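Diaminopimelate decarboxylase (Aquifex aeolicus, PDB 2P3E) catalyses the pyridoxal 5'-phosphate-dependent decarboxylation of meso-diaminopimelate to L-lysine, the last step of lysine synthesis by the diaminopimelate pathway. Local coordinates at the interface of chains A and B. Sequence-based numbering; all coordinates share one arbitrary frame. Chains: chain A/B, Diaminopimelate decarboxylase.

Contacts 1 and 2 are twin patches of one two-fold symmetric interface, with the chains exchanged. Their centres lie about 25 Å apart. In each, the C-terminal 3-10 helix 415-417 of one chain docks between strand 400-405 and the start of helix 70-78 of the other. Ser417 is the shared plug, and Asn69, Pro70, His71, Ile404 and Arg405 form the shared socket. Contact 1 extends toward the C-terminal residue A:Ile420 and B:Lys406. Contact 2 extends toward B:Val414 and A:Lys96. This reciprocal docking is likely to stabilise the homodimer; the centres lie about 27 and 28 Å from Cys348 of the receiving chain.

Contact 1: the interface of chains A and B. Residues chain A 416-417, 420; chain B 69-71, 404-406.
The guanidinium of B:Arg405 lays one face over the ring of A:Pro416, whose CG sits near the rim of the group, 3.4 Å from NH2. At its edge, in plane, NH1 meets water 1, and this water also bonds the hydroxyl OG of A:Ser417. The B:Arg405 chain runs extended from CG to NE, parallel to the proline ring, with both projecting in one direction. Were B:Arg405 replaced by alanine, the A:Pro416 ring would probably lose its flat cover and water 1 its partner at NH1. The imidazole of B:His71 works by its edge. NE2 of B:His71 gives a hydrogen bond to the backbone O of A:Ser417 (2.8 Å), close to the ring plane and on a carbonyl lone pair.

A:Ser417 also uses its side chain. OG of A:Ser417 is turned away from its own carbonyl carbon (chi1 -76°) and donates to the backbone O of B:Ile404 at 2.6 Å, again on a lone pair. The O of B:Ile404 also accepts the amide ND2 of B:Asn69 from above the carbonyl plane (3.1 Å), so at least two donors grip it. Beside them, the backbone N of B:Lys406 bonds the O of A:Pro416 at 2.9 Å. The aliphatic part of B:Lys406 bends at chi3 (-66°) and runs antiparallel to the A:Ile420 side chain. That isoleucine is poorly ordered, so its packing is less certain.

The patch is a docking site for the C-terminal tail. It anchors 3-10 helix 415-417 of chain A on chain B and helps hold the homodimer together.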
loop_
_atom_site.group_PDB
_atom_site.type_symbol
_atom_site.label_atom_id
_atom_site.label_comp_id
_atom_site.label_asym_id
_atom_site.label_seq_id
_atom_site.Cartn_x
_atom_site.Cartn_y
_atom_site.Cartn_z
ATOM N N PRO A 416 -2.420 8.200 -15.998
ATOM C CA PRO A 416 -3.128 7.206 -16.815
ATOM C C PRO A 416 -4.627 7.471 -16.977
ATOM O O PRO A 416 -5.277 6.788 -17.758
ATOM C CB PRO A 416 -2.894 5.875 -16.053
ATOM C CG PRO A 416 -1.645 6.131 -15.262
ATOM C CD PRO A 416 -1.808 7.559 -14.816
ATOM N N SER A 417 -5.160 8.461 -16.268
ATOM C CA SER A 417 -6.568 8.859 -16.440
ATOM C C SER A 417 -6.723 10.120 -17.341
ATOM O O SER A 417 -7.845 10.521 -17.674
ATOM C CB SER A 417 -7.207 9.134 -15.080
ATOM O OG SER A 417 -7.505 7.923 -14.404
ATOM N N ILE A 420 -7.405 9.958 -22.191
ATOM C CA ILE A 420 -7.209 8.541 -22.468
ATOM C C ILE A 420 -8.183 7.991 -23.509
ATOM O O ILE A 420 -7.805 7.783 -24.667
ATOM C CB ILE A 420 -7.236 7.690 -21.169
ATOM C CG1 ILE A 420 -8.554 7.865 -20.411
ATOM C CG2 ILE A 420 -6.081 8.097 -20.276
ATOM C CD1 ILE A 420 -8.564 7.166 -19.098
ATOM N N ASN B 69 -10.264 8.614 -8.483
ATOM C CA ASN B 69 -10.306 8.654 -9.953
ATOM C C ASN B 69 -10.997 9.941 -10.385
ATOM O O ASN B 69 -12.130 10.190 -9.973
ATOM C CB ASN B 69 -11.019 7.420 -10.538
ATOM C CG ASN B 69 -11.028 7.429 -12.073
ATOM O OD1 ASN B 69 -11.664 8.281 -12.693
ATOM N ND2 ASN B 69 -10.293 6.509 -12.674
ATOM N N PRO B 70 -10.318 10.775 -11.207
ATOM C CA PRO B 70 -10.892 12.089 -11.477
ATOM C C PRO B 70 -12.208 12.052 -12.254
ATOM O O PRO B 70 -13.031 12.953 -12.081
ATOM C CB PRO B 70 -9.811 12.829 -12.283
ATOM C CG PRO B 70 -8.830 11.796 -12.709
ATOM C CD PRO B 70 -9.018 10.560 -11.864
ATOM N N HIS B 71 -12.402 11.034 -13.087
ATOM C CA HIS B 71 -13.676 10.879 -13.793
ATOM C C HIS B 71 -14.821 10.534 -12.834
ATOM O O HIS B 71 -15.952 11.006 -13.006
ATOM C CB HIS B 71 -13.555 9.849 -14.932
ATOM C CG HIS B 71 -12.462 10.181 -15.910
ATOM N ND1 HIS B 71 -12.583 11.191 -16.846
ATOM C CD2 HIS B 71 -11.209 9.677 -16.057
ATOM C CE1 HIS B 71 -11.462 11.271 -17.550
ATOM N NE2 HIS B 71 -10.610 10.371 -17.081
ATOM N N ILE B 404 -11.630 4.678 -17.806
ATOM C CA ILE B 404 -11.387 5.847 -16.933
ATOM C C ILE B 404 -9.974 5.864 -16.265
ATOM O O ILE B 404 -9.559 6.876 -15.680
ATOM C CB ILE B 404 -12.544 6.073 -15.905
ATOM C CG1 ILE B 404 -12.731 4.840 -15.005
ATOM C CG2 ILE B 404 -13.853 6.419 -16.632
ATOM C CD1 ILE B 404 -13.485 5.124 -13.721
ATOM N N ARG B 405 -9.240 4.766 -16.410
ATOM C CA ARG B 405 -7.799 4.734 -16.127
ATOM C C ARG B 405 -7.150 3.637 -16.954
ATOM O O ARG B 405 -7.540 2.479 -16.855
ATOM C CB ARG B 405 -7.509 4.507 -14.632
ATOM C CG ARG B 405 -6.024 4.753 -14.288
ATOM C CD ARG B 405 -5.687 4.475 -12.822
ATOM N NE ARG B 405 -4.231 4.572 -12.626
ATOM C CZ ARG B 405 -3.593 5.633 -12.137
ATOM N NH1 ARG B 405 -4.259 6.715 -11.753
ATOM N NH2 ARG B 405 -2.274 5.588 -11.985
ATOM N N LYS B 406 -6.169 4.005 -17.778
ATOM C CA LYS B 406 -5.419 3.012 -18.558
ATOM C C LYS B 406 -4.614 2.149 -17.593
ATOM O O LYS B 406 -4.185 2.624 -16.529
ATOM C CB LYS B 406 -4.457 3.685 -19.535
ATOM C CG LYS B 406 -5.148 4.521 -20.658
ATOM C CD LYS B 406 -4.072 5.265 -21.519
ATOM C CE LYS B 406 -3.323 6.344 -20.706
ATOM N NZ LYS B 406 -2.559 7.339 -21.555
HETATM O O HOH W 1 -6.732 8.022 -11.717
#

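Contact 2: the interface of chains A and B. Residues chain A 69-71, 96, 404-405; chain B 414, 417.
B:Ser417 reaches chain A through both its hydroxyl and its backbone carbonyl. OG of B:Ser417 donates to the backbone O of A:Ile404 at 2.7 Å, in the carbonyl plane and on a lone pair. The backbone O of B:Ser417 accepts NE2 of A:His71, also at 2.7 Å. This bond is nearly straight, 167° at the hydrogen. The oxygen lies at the edge of the imidazole, close to the ring plane, while the donor is tilted slightly from the carbonyl plane. CB of B:Ser417 packs on CG of A:Pro70 (3.8 Å). On another side, CG of A:Arg405 comes within 3.3 Å of OG of B:Ser417.

Water 2 adds a further link. It bonds OG of B:Ser417 and NH1 of A:Arg405, and lies at the edge of the guanidinium, in its plane. CG of this arginine stands opposite the backbone N (chi1 -165°), and the extended chain carries the guanidinium past the serine to the water.

At the periphery of the first shell, B:Val414 at the end of helix 410-414 passes loosely by the A:Pro70 ring. CG2 of B:Val414 faces NZ of A:Lys96 (3.6 Å), but that lysine is poorly ordered and the contact is tentative.

Next come the residues that set this socket. The amide of A:Asn69 bridges its two walls. ND2 of A:Asn69 bonds the O of A:Ile404 from above the carbonyl plane (3.0 Å), so that oxygen takes a second donor besides the serine. OD1 of A:Asn69 accepts the backbone N of A:His71 at 2.9 Å. The asparagine thus ties the start of helix 70-78 to the end of strand 400-405, and this is likely to keep the histidine and the carbonyl in register for the serine.

Here the C-terminal segment of chain B is received by chain A. The docked serine helps fasten the two subunits of the homodimer.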
loop_
_atom_site.group_PDB
_atom_site.type_symbol
_atom_site.label_atom_id
_atom_site.label_comp_id
_atom_site.label_asym_id
_atom_site.label_seq_id
_atom_site.Cartn_x
_atom_site.Cartn_y
_atom_site.Cartn_z
ATOM N N ASN A 69 14.344 0.438 -7.083
ATOM C CA ASN A 69 14.989 1.597 -7.726
ATOM C C ASN A 69 16.060 1.121 -8.731
ATOM O O ASN A 69 16.996 0.400 -8.348
ATOM C CB ASN A 69 15.587 2.538 -6.695
ATOM C CG ASN A 69 16.132 3.811 -7.335
ATOM O OD1 ASN A 69 17.094 3.754 -8.090
ATOM N ND2 ASN A 69 15.506 4.942 -7.052
ATOM N N PRO A 70 15.894 1.475 -10.029
ATOM C CA PRO A 70 16.787 0.916 -11.060
ATOM C C PRO A 70 18.248 1.295 -10.888
ATOM O O PRO A 70 19.119 0.528 -11.318
ATOM C CB PRO A 70 16.237 1.465 -12.392
ATOM C CG PRO A 70 15.233 2.543 -12.033
ATOM C CD PRO A 70 14.827 2.319 -10.592
ATOM N N HIS A 71 18.515 2.455 -10.277
ATOM C CA HIS A 71 19.897 2.887 -10.009
ATOM C C HIS A 71 20.525 2.034 -8.902
ATOM O O HIS A 71 21.738 1.769 -8.908
ATOM C CB HIS A 71 19.940 4.386 -9.667
ATOM C CG HIS A 71 19.377 5.249 -10.749
ATOM N ND1 HIS A 71 20.071 5.549 -11.900
ATOM C CD2 HIS A 71 18.162 5.837 -10.875
ATOM C CE1 HIS A 71 19.316 6.305 -12.682
ATOM N NE2 HIS A 71 18.147 6.483 -12.083
ATOM N N LYS A 96 17.137 -4.064 -17.558
ATOM C CA LYS A 96 17.459 -2.636 -17.674
ATOM C C LYS A 96 18.762 -2.318 -16.946
ATOM O O LYS A 96 19.598 -1.545 -17.454
ATOM C CB LYS A 96 16.301 -1.803 -17.118
ATOM C CG LYS A 96 16.417 -0.296 -17.261
ATOM C CD LYS A 96 15.220 0.387 -16.571
ATOM C CE LYS A 96 15.484 1.878 -16.329
ATOM N NZ LYS A 96 14.269 2.640 -15.861
ATOM N N ILE A 404 18.165 9.752 -7.363
ATOM C CA ILE A 404 17.858 8.492 -8.068
ATOM C C ILE A 404 16.344 8.232 -8.269
ATOM O O ILE A 404 15.954 7.275 -8.935
ATOM C CB ILE A 404 18.558 7.271 -7.403
ATOM C CG1 ILE A 404 18.170 7.160 -5.923
ATOM C CG2 ILE A 404 20.101 7.384 -7.575
ATOM C CD1 ILE A 404 18.417 5.800 -5.304
ATOM N N ARG A 405 15.518 9.068 -7.654
ATOM C CA ARG A 405 14.116 9.159 -8.012
ATOM C C ARG A 405 13.615 10.549 -7.668
ATOM O O ARG A 405 13.728 10.992 -6.532
ATOM C CB ARG A 405 13.245 8.114 -7.286
ATOM C CG ARG A 405 11.862 7.993 -7.954
ATOM C CD ARG A 405 10.910 7.049 -7.177
ATOM N NE ARG A 405 9.536 7.127 -7.683
ATOM C CZ ARG A 405 9.001 6.304 -8.590
ATOM N NH1 ARG A 405 9.699 5.292 -9.102
ATOM N NH2 ARG A 405 7.730 6.478 -8.968
ATOM N N VAL B 414 8.685 3.363 -12.837
ATOM C CA VAL B 414 10.038 3.901 -12.609
ATOM C C VAL B 414 10.344 5.209 -13.360
ATOM O O VAL B 414 11.485 5.678 -13.347
ATOM C CB VAL B 414 11.136 2.827 -12.895
ATOM C CG1 VAL B 414 10.973 1.638 -11.925
ATOM C CG2 VAL B 414 11.068 2.349 -14.329
ATOM N N SER B 417 12.566 7.934 -12.030
ATOM C CA SER B 417 13.986 7.558 -11.911
ATOM C C SER B 417 14.739 7.635 -13.254
ATOM O O SER B 417 15.975 7.571 -13.290
ATOM C CB SER B 417 14.125 6.145 -11.326
ATOM O OG SER B 417 13.755 6.103 -9.963
HETATM O O HOH W 2 12.231 4.096 -9.124
#